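Local coordinates for protein multi-copper Oxidase CueO (PDB 6EVG) that acts as a laccase-like multicopper oxidase, with oxidase activity towards lignin model compounds and lignosulfonate, at residues Gly35-Lys40 against Pro66-Lys71. Residues are numbered along the deposited sequence; the frame is centred on the assembly and turned at random.
Sequences GVVKLK and PLVRLK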
ATOM      1  N   GLY A  35       3.727  23.217 -12.756  1.00 13.32           N
ATOM      2  CA  GLY A  35       3.436  21.802 -12.895  1.00 12.82           C
ATOM      3  C   GLY A  35       4.237  20.878 -11.992  1.00 11.98           C
ATOM      4  O   GLY A  35       4.266  19.674 -12.232  1.00 14.07           O
ATOM      5  N   VAL A  36       4.902  21.450 -10.991  1.00 10.59           N
ATOM      6  CA  VAL A  36       5.850  20.680 -10.150  1.00 10.65           C
ATOM      7  C   VAL A  36       5.191  20.334  -8.799  1.00  9.75           C
ATOM      8  O   VAL A  36       4.498  21.167  -8.217  1.00 10.38           O
ATOM      9  CB  VAL A  36       7.121  21.514  -9.923  1.00 12.29           C
ATOM     10  CG1 VAL A  36       8.102  20.755  -9.082  1.00 14.26           C
ATOM     11  CG2 VAL A  36       7.757  21.842 -11.277  1.00 13.72           C
ATOM     12  N   VAL A  37       5.509  19.133  -8.334  1.00  8.84           N
ATOM     13  CA  VAL A  37       5.275  18.674  -6.964  1.00  8.81           C
ATOM     14  C   VAL A  37       6.633  18.376  -6.349  1.00  8.72           C
ATOM     15  O   VAL A  37       7.328  17.478  -6.830  1.00  9.93           O
ATOM     16  CB  VAL A  37       4.371  17.440  -6.962  1.00  9.22           C
ATOM     17  CG1 VAL A  37       4.279  16.832  -5.545  1.00 10.19           C
ATOM     18  CG2 VAL A  37       2.976  17.770  -7.459  1.00 10.50           C
ATOM     19  N   LYS A  38       6.980  19.073  -5.273  1.00  9.37           N
ATOM     20  CA  LYS A  38       8.276  18.899  -4.632  1.00  9.37           C
ATOM     21  C   LYS A  38       8.192  17.967  -3.424  1.00  9.17           C
ATOM     22  O   LYS A  38       7.351  18.161  -2.527  1.00  9.93           O
ATOM     23  CB  LYS A  38       8.803  20.270  -4.210  1.00 11.71           C
ATOM     24  CG  LYS A  38       9.121  21.213  -5.345  1.00 17.77           C
ATOM     25  CD  LYS A  38       9.626  22.606  -4.935  1.00 23.74           C
ATOM     26  CE  LYS A  38       9.729  23.492  -6.151  1.00 26.59           C
ATOM     27  NZ  LYS A  38      10.269  24.801  -5.739  1.00 34.45           N
ATOM     28  N   LEU A  39       9.048  16.928  -3.430  1.00  8.79           N
ATOM     29  CA  LEU A  39       9.051  15.883  -2.387  1.00  8.75           C
ATOM     30  C   LEU A  39      10.465  15.696  -1.893  1.00  9.32           C
ATOM     31  O   LEU A  39      11.320  15.213  -2.607  1.00 14.21           O
ATOM     32  CB  LEU A  39       8.555  14.565  -2.978  1.00  8.67           C
ATOM     33  CG  LEU A  39       7.153  14.611  -3.602  1.00  8.85           C
ATOM     34  CD1 LEU A  39       6.895  13.306  -4.391  1.00 10.63           C
ATOM     35  CD2 LEU A  39       6.080  14.789  -2.521  1.00  9.08           C
ATOM     36  N   LYS A  40      10.746  16.039  -0.642  1.00  8.18           N
ATOM     37  CA  LYS A  40      12.082  15.982  -0.082  1.00  8.93           C
ATOM     38  C   LYS A  40      12.114  14.895   0.993  1.00  8.37           C
ATOM     39  O   LYS A  40      11.451  15.008   2.033  1.00  9.29           O
ATOM     40  CB  LYS A  40      12.506  17.327   0.492  1.00 10.85           C
ATOM     41  CG  LYS A  40      13.948  17.272   1.065  1.00 13.32           C
ATOM     42  CD  LYS A  40      14.375  18.574   1.684  1.00 19.09           C
ATOM     43  CE  LYS A  40      15.736  18.466   2.375  1.00 24.15           C
ATOM     44  NZ  LYS A  40      16.097  19.837   2.831  1.00 31.62           N
ATOM     45  N   PRO A  66       3.022  13.988   2.343  1.00  7.08           N
ATOM     46  CA  PRO A  66       1.800  14.625   1.852  1.00  7.10           C
ATOM     47  C   PRO A  66       0.874  13.637   1.144  1.00  6.80           C
ATOM     48  O   PRO A  66       1.290  12.553   0.734  1.00  7.82           O
ATOM     49  CB  PRO A  66       2.316  15.651   0.860  1.00  7.92           C
ATOM     50  CG  PRO A  66       3.579  15.023   0.326  1.00  8.39           C
ATOM     51  CD  PRO A  66       4.172  14.335   1.528  1.00  8.31           C
ATOM     52  N   LEU A  67      -0.363  14.104   0.945  1.00  7.03           N
ATOM     53  CA  LEU A  67      -1.280  13.511  -0.052  1.00  7.46           C
ATOM     54  C   LEU A  67      -1.202  14.387  -1.288  1.00  6.66           C
ATOM     55  O   LEU A  67      -1.583  15.559  -1.256  1.00  7.96           O
ATOM     56  CB  LEU A  67      -2.691  13.373   0.502  1.00  8.07           C
ATOM     57  CG  LEU A  67      -3.663  12.644  -0.460  1.00  8.55           C
ATOM     58  CD1 LEU A  67      -4.649  11.805   0.283  1.00  9.80           C
ATOM     59  CD2 LEU A  67      -4.318  13.567  -1.443  1.00  9.72           C
ATOM     60  N   VAL A  68      -0.613  13.825  -2.336  1.00  6.95           N
ATOM     61  CA  VAL A  68      -0.475  14.480  -3.636  1.00  7.13           C
ATOM     62  C   VAL A  68      -1.724  14.170  -4.449  1.00  7.57           C
ATOM     63  O   VAL A  68      -2.071  13.017  -4.652  1.00  9.17           O
ATOM     64  CB  VAL A  68       0.783  13.987  -4.368  1.00  7.54           C
ATOM     65  CG1 VAL A  68       0.903  14.657  -5.733  1.00  8.27           C
ATOM     66  CG2 VAL A  68       2.011  14.205  -3.528  1.00  7.90           C
ATOM     67  N   ARG A  69      -2.457  15.217  -4.886  1.00  7.30           N
ATOM     68  CA  ARG A  69      -3.662  15.022  -5.691  1.00  7.92           C
ATOM     69  C   ARG A  69      -3.396  15.441  -7.131  1.00  8.22           C
ATOM     70  O   ARG A  69      -2.976  16.597  -7.366  1.00  9.39           O
ATOM     71  CB  ARG A  69      -4.810  15.798  -5.099  1.00  9.79           C
ATOM     72  CG  ARG A  69      -6.119  15.505  -5.815  1.00 12.23           C
ATOM     73  CD  ARG A  69      -7.327  15.814  -4.932  1.00 17.30           C
ATOM     74  NE  ARG A  69      -7.403  17.204  -4.825  1.00 17.85           N
ATOM     75  CZ  ARG A  69      -8.180  17.904  -3.943  1.00 16.76           C
ATOM     76  NH1 ARG A  69      -8.960  17.318  -3.031  1.00 18.83           N
ATOM     77  NH2 ARG A  69      -8.204  19.219  -4.025  1.00 19.73           N
ATOM     78  N   LEU A  70      -3.537  14.506  -8.044  1.00  8.11           N
ATOM     79  CA  LEU A  70      -3.284  14.665  -9.453  1.00  8.32           C
ATOM     80  C   LEU A  70      -4.538  14.444 -10.253  1.00  8.79           C
ATOM     81  O   LEU A  70      -5.333  13.554  -9.968  1.00 10.49           O
ATOM     82  CB  LEU A  70      -2.253  13.644  -9.886  1.00  9.33           C
ATOM     83  CG  LEU A  70      -0.901  13.710  -9.152  1.00 10.02           C
ATOM     84  CD1 LEU A  70       0.000  12.602  -9.644  1.00 12.94           C
ATOM     85  CD2 LEU A  70      -0.244  15.046  -9.238  1.00 10.24           C
ATOM     86  N   LYS A  71      -4.716  15.243 -11.302  1.00  9.35           N
ATOM     87  CA  LYS A  71      -5.859  15.136 -12.198  1.00  9.50           C
ATOM     88  C   LYS A  71      -5.535  14.223 -13.362  1.00  9.84           C
ATOM     89  O   LYS A  71      -4.482  14.368 -13.991  1.00 11.70           O
ATOM     90  CB  LYS A  71      -6.275  16.476 -12.703  1.00 11.67           C
ATOM     91  CG  LYS A  71      -6.772  17.397 -11.624  1.00 14.65           C
ATOM     92  CD  LYS A  71      -7.223  18.737 -12.140  1.00 20.29           C
ATOM     93  CE  LYS A  71      -6.076  19.588 -12.561  1.00 28.39           C
ATOM     94  NZ  LYS A  71      -6.498  21.035 -12.550  1.00 36.62           N
TER
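Val37 and Val68 meet tip to tip between two strands that belong to different sheets. CG1 of Val37 lies 4.0 Å from CG2 of Val68 and equally close to its CG1. The second branch also takes part, with CG2 of Val37 4.1 Å from CG1 of Val68. The two valines share one conformation. Each sets CG1 anti to its own backbone N (chi1 172° in Val37, 179° in Val68), which leaves CG2 beside that N. With each CB pointing toward the other segment, this rotamer turns both methyls of each fork onto the other residue, and the alpha carbons stay 7.9 Å apart.

Leu39 adds the second point of contact. Its CG is anti to the carbonyl carbon (chi1 -58°). From there the side chain bends toward 66-71 and brings CD2 against the CG corner of the Pro66 ring, 3.8 Å from that atom, the two side chains crossing obliquely. The same CD2 comes within 4.2 Å of CG2 of Val68, so it bridges proline and valine.

Strand 36-46 pairs with strand 75-82 through backbone bonds from Val37 and Leu39, while the side chain of Asn60 takes Lys38 O and Lys40 N. Strand 67-71 lies in the other sheet, between strands 28-29 and 148-153. Val29 of strand 28-29 touches both Val37 and Pro66, and Val76 of strand 75-82 also packs on Val37. The contact thus joins the two sheets of the first cupredoxin-like beta-sandwich.

All four touching residues are buried, and every close approach is between aliphatic carbons. The two segments are held together here by van der Waals packing and the exclusion of water.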